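Local coordinates for hypothetical protein APE0754 (Aeropyrum pernix, PDB 1TUA), which is of unknown function but carries two KH-type domains and so probably binds RNA, at residues Val25-Glu28 with Ile29-Thr33; Ala149-Gln152 with Ala153-Leu157; Gly160-His163 with Ser164-Tyr167. One frame throughout, in Å; residues are numbered along the deposited sequence.

Contact 1: residues Val25-Glu28 with Ile29-Thr33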
# COMPACT_ATOMS: atom_id res chain seq x y z
N VAL A 25 -13.28 4.83 11.78
CA VAL A 25 -12.27 4.86 10.73
C VAL A 25 -12.75 5.60 9.50
O VAL A 25 -12.07 6.52 9.01
CB VAL A 25 -11.81 3.43 10.33
CG1 VAL A 25 -10.91 3.50 9.08
CG2 VAL A 25 -11.03 2.80 11.48
N LYS A 26 -13.93 5.25 8.98
CA LYS A 26 -14.41 5.97 7.81
C LYS A 26 -14.66 7.43 8.18
O LYS A 26 -14.47 8.32 7.36
CB LYS A 26 -15.68 5.33 7.23
CG LYS A 26 -16.93 5.54 8.03
CD LYS A 26 -18.15 5.21 7.20
CE LYS A 26 -19.42 5.59 7.94
NZ LYS A 26 -20.62 5.50 7.07
N ALA A 27 -15.08 7.67 9.42
CA ALA A 27 -15.33 9.04 9.88
C ALA A 27 -14.04 9.86 9.83
O ALA A 27 -14.06 11.02 9.42
CB ALA A 27 -15.87 9.04 11.30
N GLU A 28 -12.93 9.27 10.27
CA GLU A 28 -11.65 9.95 10.27
C GLU A 28 -11.17 10.20 8.84
O GLU A 28 -10.61 11.26 8.54
CB GLU A 28 -10.61 9.12 11.04
CG GLU A 28 -9.28 9.82 11.27
CD GLU A 28 -9.43 11.18 11.94
OE1 GLU A 28 -10.44 11.42 12.64
OE2 GLU A 28 -8.52 12.03 11.79
N ILE A 29 -11.39 9.23 7.94
CA ILE A 29 -10.97 9.43 6.55
C ILE A 29 -11.76 10.60 5.97
O ILE A 29 -11.20 11.47 5.30
CB ILE A 29 -11.23 8.18 5.69
CG1 ILE A 29 -10.43 7.00 6.23
CG2 ILE A 29 -10.81 8.46 4.24
CD1 ILE A 29 -10.74 5.68 5.53
N MET A 30 -13.07 10.61 6.23
CA MET A 30 -13.94 11.68 5.75
C MET A 30 -13.48 13.03 6.30
O MET A 30 -13.38 14.02 5.57
CB MET A 30 -15.39 11.42 6.18
CG MET A 30 -16.11 10.30 5.40
SD MET A 30 -17.83 9.98 5.98
CE MET A 30 -17.59 8.56 6.86
N ARG A 31 -13.22 13.07 7.60
CA ARG A 31 -12.80 14.29 8.29
C ARG A 31 -11.54 14.92 7.72
O ARG A 31 -11.47 16.14 7.54
CB ARG A 31 -12.60 13.97 9.77
CG ARG A 31 -12.22 15.14 10.64
CD ARG A 31 -12.33 14.75 12.10
NE ARG A 31 -13.65 14.20 12.40
CZ ARG A 31 -13.88 12.92 12.71
NH1 ARG A 31 -12.88 12.05 12.77
NH2 ARG A 31 -15.12 12.51 12.96
N ARG A 32 -10.53 14.10 7.45
CA ARG A 32 -9.26 14.60 6.94
C ARG A 32 -9.22 14.96 5.45
O ARG A 32 -8.35 15.73 5.03
CB ARG A 32 -8.16 13.58 7.25
CG ARG A 32 -7.93 13.44 8.75
CD ARG A 32 -6.87 12.42 9.11
NE ARG A 32 -5.57 12.75 8.55
CZ ARG A 32 -4.45 12.10 8.84
NH1 ARG A 32 -4.48 11.07 9.69
NH2 ARG A 32 -3.30 12.45 8.26
N THR A 33 -10.15 14.42 4.68
CA THR A 33 -10.19 14.66 3.23
C THR A 33 -11.38 15.48 2.71
O THR A 33 -11.35 15.94 1.57
CB THR A 33 -10.17 13.33 2.46
OG1 THR A 33 -11.29 12.53 2.86
CG2 THR A 33 -8.87 12.57 2.72
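Ile29 opens the turn by donating its backbone N to Val25 O, while its CD1 rests at 4.2 Å from Val25 CG1. Both are branched aliphatics on the inner side of the helix, where Ile29 packs against Ala63, Val66 and Phe80. Met30, alongside Lys26, bends at its last torsion (chi3 -104°) and presses the methyl against the lysine methylenes, with Met30 CE only 3.3 Å from Lys26 CG, closer than usual for two carbons and to be read with care. Arg31 leaves the helix with CG opposite its own N and folds at chi3, which carries the guanidinium back over the previous turn. One face then lies above Ala27 O, and Arg31 NH1 meets Glu28 OE1 near the guanidinium plane at 2.5 Å. The hydrogen bond within this salt bridge is weak, its N-H...O angle 128°, and so short a distance is doubtful. Arg32 meets the other carboxylate oxygen with aliphatic carbon: Arg32 CD is 3.2 Å from Glu28 OE2, whereas Arg32 NE, 4.4 Å from that oxygen, is too far to pair directly. With an alanine here in place of Glu28, Arg31 would probably lose its carboxylate mate and be able to turn, and the Arg32 methylenes the oxygen they lie against. Thr33 closes the helix, its OG1 hydrogen-bonded to Ile29 O at 2.7 Å. This is the second helix of a type I KH fold, following the GxxG loop.

Contact 2: residues Ala149-Gln152 with Ala153-Leu157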
# COMPACT_ATOMS: atom_id res chain seq x y z
N ALA A 149 11.09 0.44 -5.61
CA ALA A 149 12.28 -0.31 -5.24
C ALA A 149 11.86 -1.53 -4.42
O ALA A 149 12.33 -2.65 -4.64
CB ALA A 149 13.23 0.56 -4.43
N ALA A 150 10.96 -1.31 -3.46
CA ALA A 150 10.46 -2.38 -2.61
C ALA A 150 9.71 -3.43 -3.44
O ALA A 150 9.83 -4.63 -3.22
CB ALA A 150 9.53 -1.80 -1.54
N LYS A 151 8.92 -2.95 -4.40
CA LYS A 151 8.14 -3.83 -5.27
C LYS A 151 9.08 -4.80 -5.99
O LYS A 151 8.83 -6.00 -6.05
CB LYS A 151 7.38 -2.99 -6.30
CG LYS A 151 6.58 -3.79 -7.32
CD LYS A 151 5.99 -2.86 -8.37
CE LYS A 151 5.16 -3.61 -9.40
NZ LYS A 151 3.83 -4.04 -8.87
N GLN A 152 10.16 -4.25 -6.53
CA GLN A 152 11.13 -5.05 -7.25
C GLN A 152 11.76 -6.10 -6.32
O GLN A 152 11.86 -7.28 -6.69
CB GLN A 152 12.21 -4.13 -7.84
CG GLN A 152 13.31 -4.84 -8.59
CD GLN A 152 14.29 -3.87 -9.22
OE1 GLN A 152 14.66 -2.86 -8.62
NE2 GLN A 152 14.73 -4.18 -10.43
N ALA A 153 12.16 -5.69 -5.12
CA ALA A 153 12.76 -6.61 -4.16
C ALA A 153 11.78 -7.75 -3.83
O ALA A 153 12.17 -8.92 -3.76
CB ALA A 153 13.15 -5.87 -2.89
N ILE A 154 10.51 -7.39 -3.62
CA ILE A 154 9.48 -8.39 -3.32
C ILE A 154 9.33 -9.35 -4.49
O ILE A 154 9.25 -10.56 -4.30
CB ILE A 154 8.11 -7.73 -3.04
CG1 ILE A 154 8.19 -6.86 -1.78
CG2 ILE A 154 7.04 -8.80 -2.91
CD1 ILE A 154 8.46 -7.65 -0.52
N GLU A 155 9.29 -8.82 -5.71
CA GLU A 155 9.16 -9.67 -6.88
C GLU A 155 10.36 -10.62 -6.99
O GLU A 155 10.19 -11.81 -7.28
CB GLU A 155 9.04 -8.82 -8.14
CG GLU A 155 7.75 -8.01 -8.19
CD GLU A 155 7.70 -7.05 -9.37
OE1 GLU A 155 8.71 -6.36 -9.63
OE2 GLU A 155 6.64 -6.97 -10.03
N MET A 156 11.56 -10.10 -6.74
CA MET A 156 12.78 -10.92 -6.80
C MET A 156 12.71 -12.08 -5.80
O MET A 156 13.14 -13.19 -6.11
CB MET A 156 14.02 -10.07 -6.53
CG MET A 156 14.44 -9.16 -7.69
SD MET A 156 15.76 -8.00 -7.23
CE MET A 156 17.16 -9.05 -7.17
N LEU A 157 12.18 -11.82 -4.61
CA LEU A 157 12.07 -12.88 -3.60
C LEU A 157 11.01 -13.89 -4.02
O LEU A 157 11.18 -15.09 -3.80
CB LEU A 157 11.71 -12.30 -2.23
CG LEU A 157 12.79 -11.50 -1.49
CD1 LEU A 157 12.25 -11.04 -0.14
CD2 LEU A 157 14.02 -12.36 -1.29
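Ala149 accepts the backbone N-H of Ala153 at its carbonyl, 3.1 Å from O to N, in the regular i to i+4 pattern of an alpha-helix. Its methyl adds almost nothing to the contact, and the same economy holds at Ala150, whose O receives Ile154 N at 2.9 Å. Here the isoleucine does more: with CG1 opposite its own carbonyl carbon (chi1 -64°), the branch lies back along the helix, and Ile154 CG1 comes within 3.1 Å of Ala150 O. The small Ala150 suits the face toward helix 118-127, where it and Ile154 both touch Ile123; Ala153 meets Val166 of helix 163-188.

Lys151 gives its carbonyl to Glu155 N, and its side chain, which touches Val90 and Val92, runs out extended before turning at chi4. Glu155, its CG 3.1 Å from Lys151 O, runs back across the same turn as an extended chain, and the two chains pass at a slant. Their contact is mostly between alkyl carbon and carboxylate: Glu155 OE2 lies 3.7 Å from Lys151 CE, while Lys151 NZ remains 4.2 Å from that oxygen, too far for a salt bridge.

Gln152 reaches outward as a straight chain and touches His169 of helix 163-188. Its carbonyl takes Met156 N at 2.8 Å, and Met156 CG settles beside that same oxygen. The methionine sulfur stands 4.2 Å from Gln152 CG, a loose meeting of a methylene and a sulfur.

Backbone bonds thus hold the turn itself, and mostly small and aliphatic side chains face helices 118-127 and 163-188, with Lys151 on strand 87-93. The opposite charges of Lys151 and Glu155 probably favour the helix through attraction at a distance, not a direct bond between the two.

Contact 3: residues Gly160-His163 with Ser164-Tyr167; sequences GRMH and STVY
With chi1 at -73° in His163 and -56° in Tyr167, each side chain sets its CG opposite its own carbonyl carbon, and the two run side by side in the same direction. His163 CB packs on the tyrosine ring, 3.6 Å from Tyr167 CE2, and the ring planes meet obliquely at 32°. Tyr167 also lays one face over the carbonyl of His163, the oxygen standing 3.1 Å above the ring and displaced toward its rim, while the same oxygen accepts Tyr167 N at 2.8 Å. A flat, wide side chain suits this first turn, since it can cover the backbone and still touch Ala119 and Thr122 of helix 118-127.

The turn begins a new helix: Gly160 ends helix 144-158 in a Schellman motif, its positive phi favouring glycine. Met162 takes the N-cap position, where its thioether side chain offers no oxygen to cap the first N-H groups; its backbone O receives Val166 N at 3.2 Å. Arg161 CB and Val166 CG2 touch at 3.8 Å, joining the two positions that a hydrophobic staple links, here through the aliphatic root of an arginine. Met162 crosses Thr165 at nearly a right angle, its CE 3.6 Å from Thr165 OG1.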
# COMPACT_ATOMS: atom_id res chain seq x y z
N GLY A 160 12.43 -16.52 -6.16
CA GLY A 160 13.45 -17.42 -5.65
C GLY A 160 14.87 -16.93 -5.42
O GLY A 160 15.74 -17.71 -5.02
N ARG A 161 15.13 -15.64 -5.67
CA ARG A 161 16.46 -15.08 -5.49
C ARG A 161 16.88 -15.21 -4.03
O ARG A 161 16.03 -15.23 -3.14
CB ARG A 161 16.47 -13.61 -5.88
CG ARG A 161 16.12 -13.32 -7.33
CD ARG A 161 17.25 -13.73 -8.25
NE ARG A 161 17.06 -13.24 -9.61
CZ ARG A 161 17.93 -13.43 -10.60
NH1 ARG A 161 19.06 -14.09 -10.39
NH2 ARG A 161 17.67 -12.94 -11.81
N MET A 162 18.19 -15.29 -3.78
CA MET A 162 18.70 -15.38 -2.41
C MET A 162 18.36 -14.05 -1.74
O MET A 162 18.20 -13.04 -2.42
CB MET A 162 20.23 -15.55 -2.39
CG MET A 162 20.77 -16.91 -2.83
SD MET A 162 22.58 -17.03 -2.56
CE MET A 162 23.20 -16.24 -4.07
N HIS A 163 18.26 -14.04 -0.42
CA HIS A 163 17.97 -12.81 0.30
C HIS A 163 19.12 -11.81 0.14
O HIS A 163 18.90 -10.63 -0.11
CB HIS A 163 17.73 -13.10 1.78
CG HIS A 163 16.42 -13.77 2.05
ND1 HIS A 163 15.22 -13.09 2.06
CD2 HIS A 163 16.11 -15.07 2.29
CE1 HIS A 163 14.23 -13.94 2.28
NE2 HIS A 163 14.75 -15.15 2.43
N SER A 164 20.35 -12.30 0.29
CA SER A 164 21.54 -11.45 0.17
C SER A 164 21.59 -10.78 -1.19
O SER A 164 21.99 -9.62 -1.31
CB SER A 164 22.81 -12.27 0.41
OG SER A 164 22.87 -13.35 -0.51
N THR A 165 21.20 -11.53 -2.22
CA THR A 165 21.17 -11.03 -3.60
C THR A 165 20.21 -9.85 -3.67
O THR A 165 20.55 -8.78 -4.17
CB THR A 165 20.67 -12.12 -4.56
OG1 THR A 165 21.70 -13.09 -4.75
CG2 THR A 165 20.27 -11.53 -5.91
N VAL A 166 18.99 -10.06 -3.17
CA VAL A 166 17.98 -9.02 -3.17
C VAL A 166 18.42 -7.79 -2.37
O VAL A 166 18.29 -6.66 -2.84
CB VAL A 166 16.64 -9.57 -2.59
CG1 VAL A 166 15.61 -8.45 -2.49
CG2 VAL A 166 16.11 -10.67 -3.49
N TYR A 167 18.98 -8.00 -1.18
CA TYR A 167 19.42 -6.88 -0.36
C TYR A 167 20.56 -6.10 -1.01
O TYR A 167 20.58 -4.88 -0.97
CB TYR A 167 19.87 -7.36 1.02
CG TYR A 167 18.83 -8.14 1.80
CD1 TYR A 167 17.47 -7.85 1.68
CD2 TYR A 167 19.21 -9.17 2.65
CE1 TYR A 167 16.50 -8.57 2.40
CE2 TYR A 167 18.26 -9.90 3.38
CZ TYR A 167 16.92 -9.60 3.25
OH TYR A 167 16.00 -10.33 3.96

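Contact 2 is the most buried of the three, with half its touching residues inside the fold; contacts 1 and 3 lie at the surface. Contacts 1 and 2 belong to different KH units, their centres about 32 Å apart on opposite sides of the chain's centre. Contact 3 adjoins contact 2, about 10 Å away between centres: helix 144-158 leads into helix 163-188, and Ala153 and Leu157 pack on Val166, with Leu157 also touching His163. The chemistry follows place. Contact 1 gathers charge on its outer side, contact 2 relies on small and aliphatic residues with one pair of opposite charges near each other but not bridged, and contact 3 starts a helix with an aromatic cover.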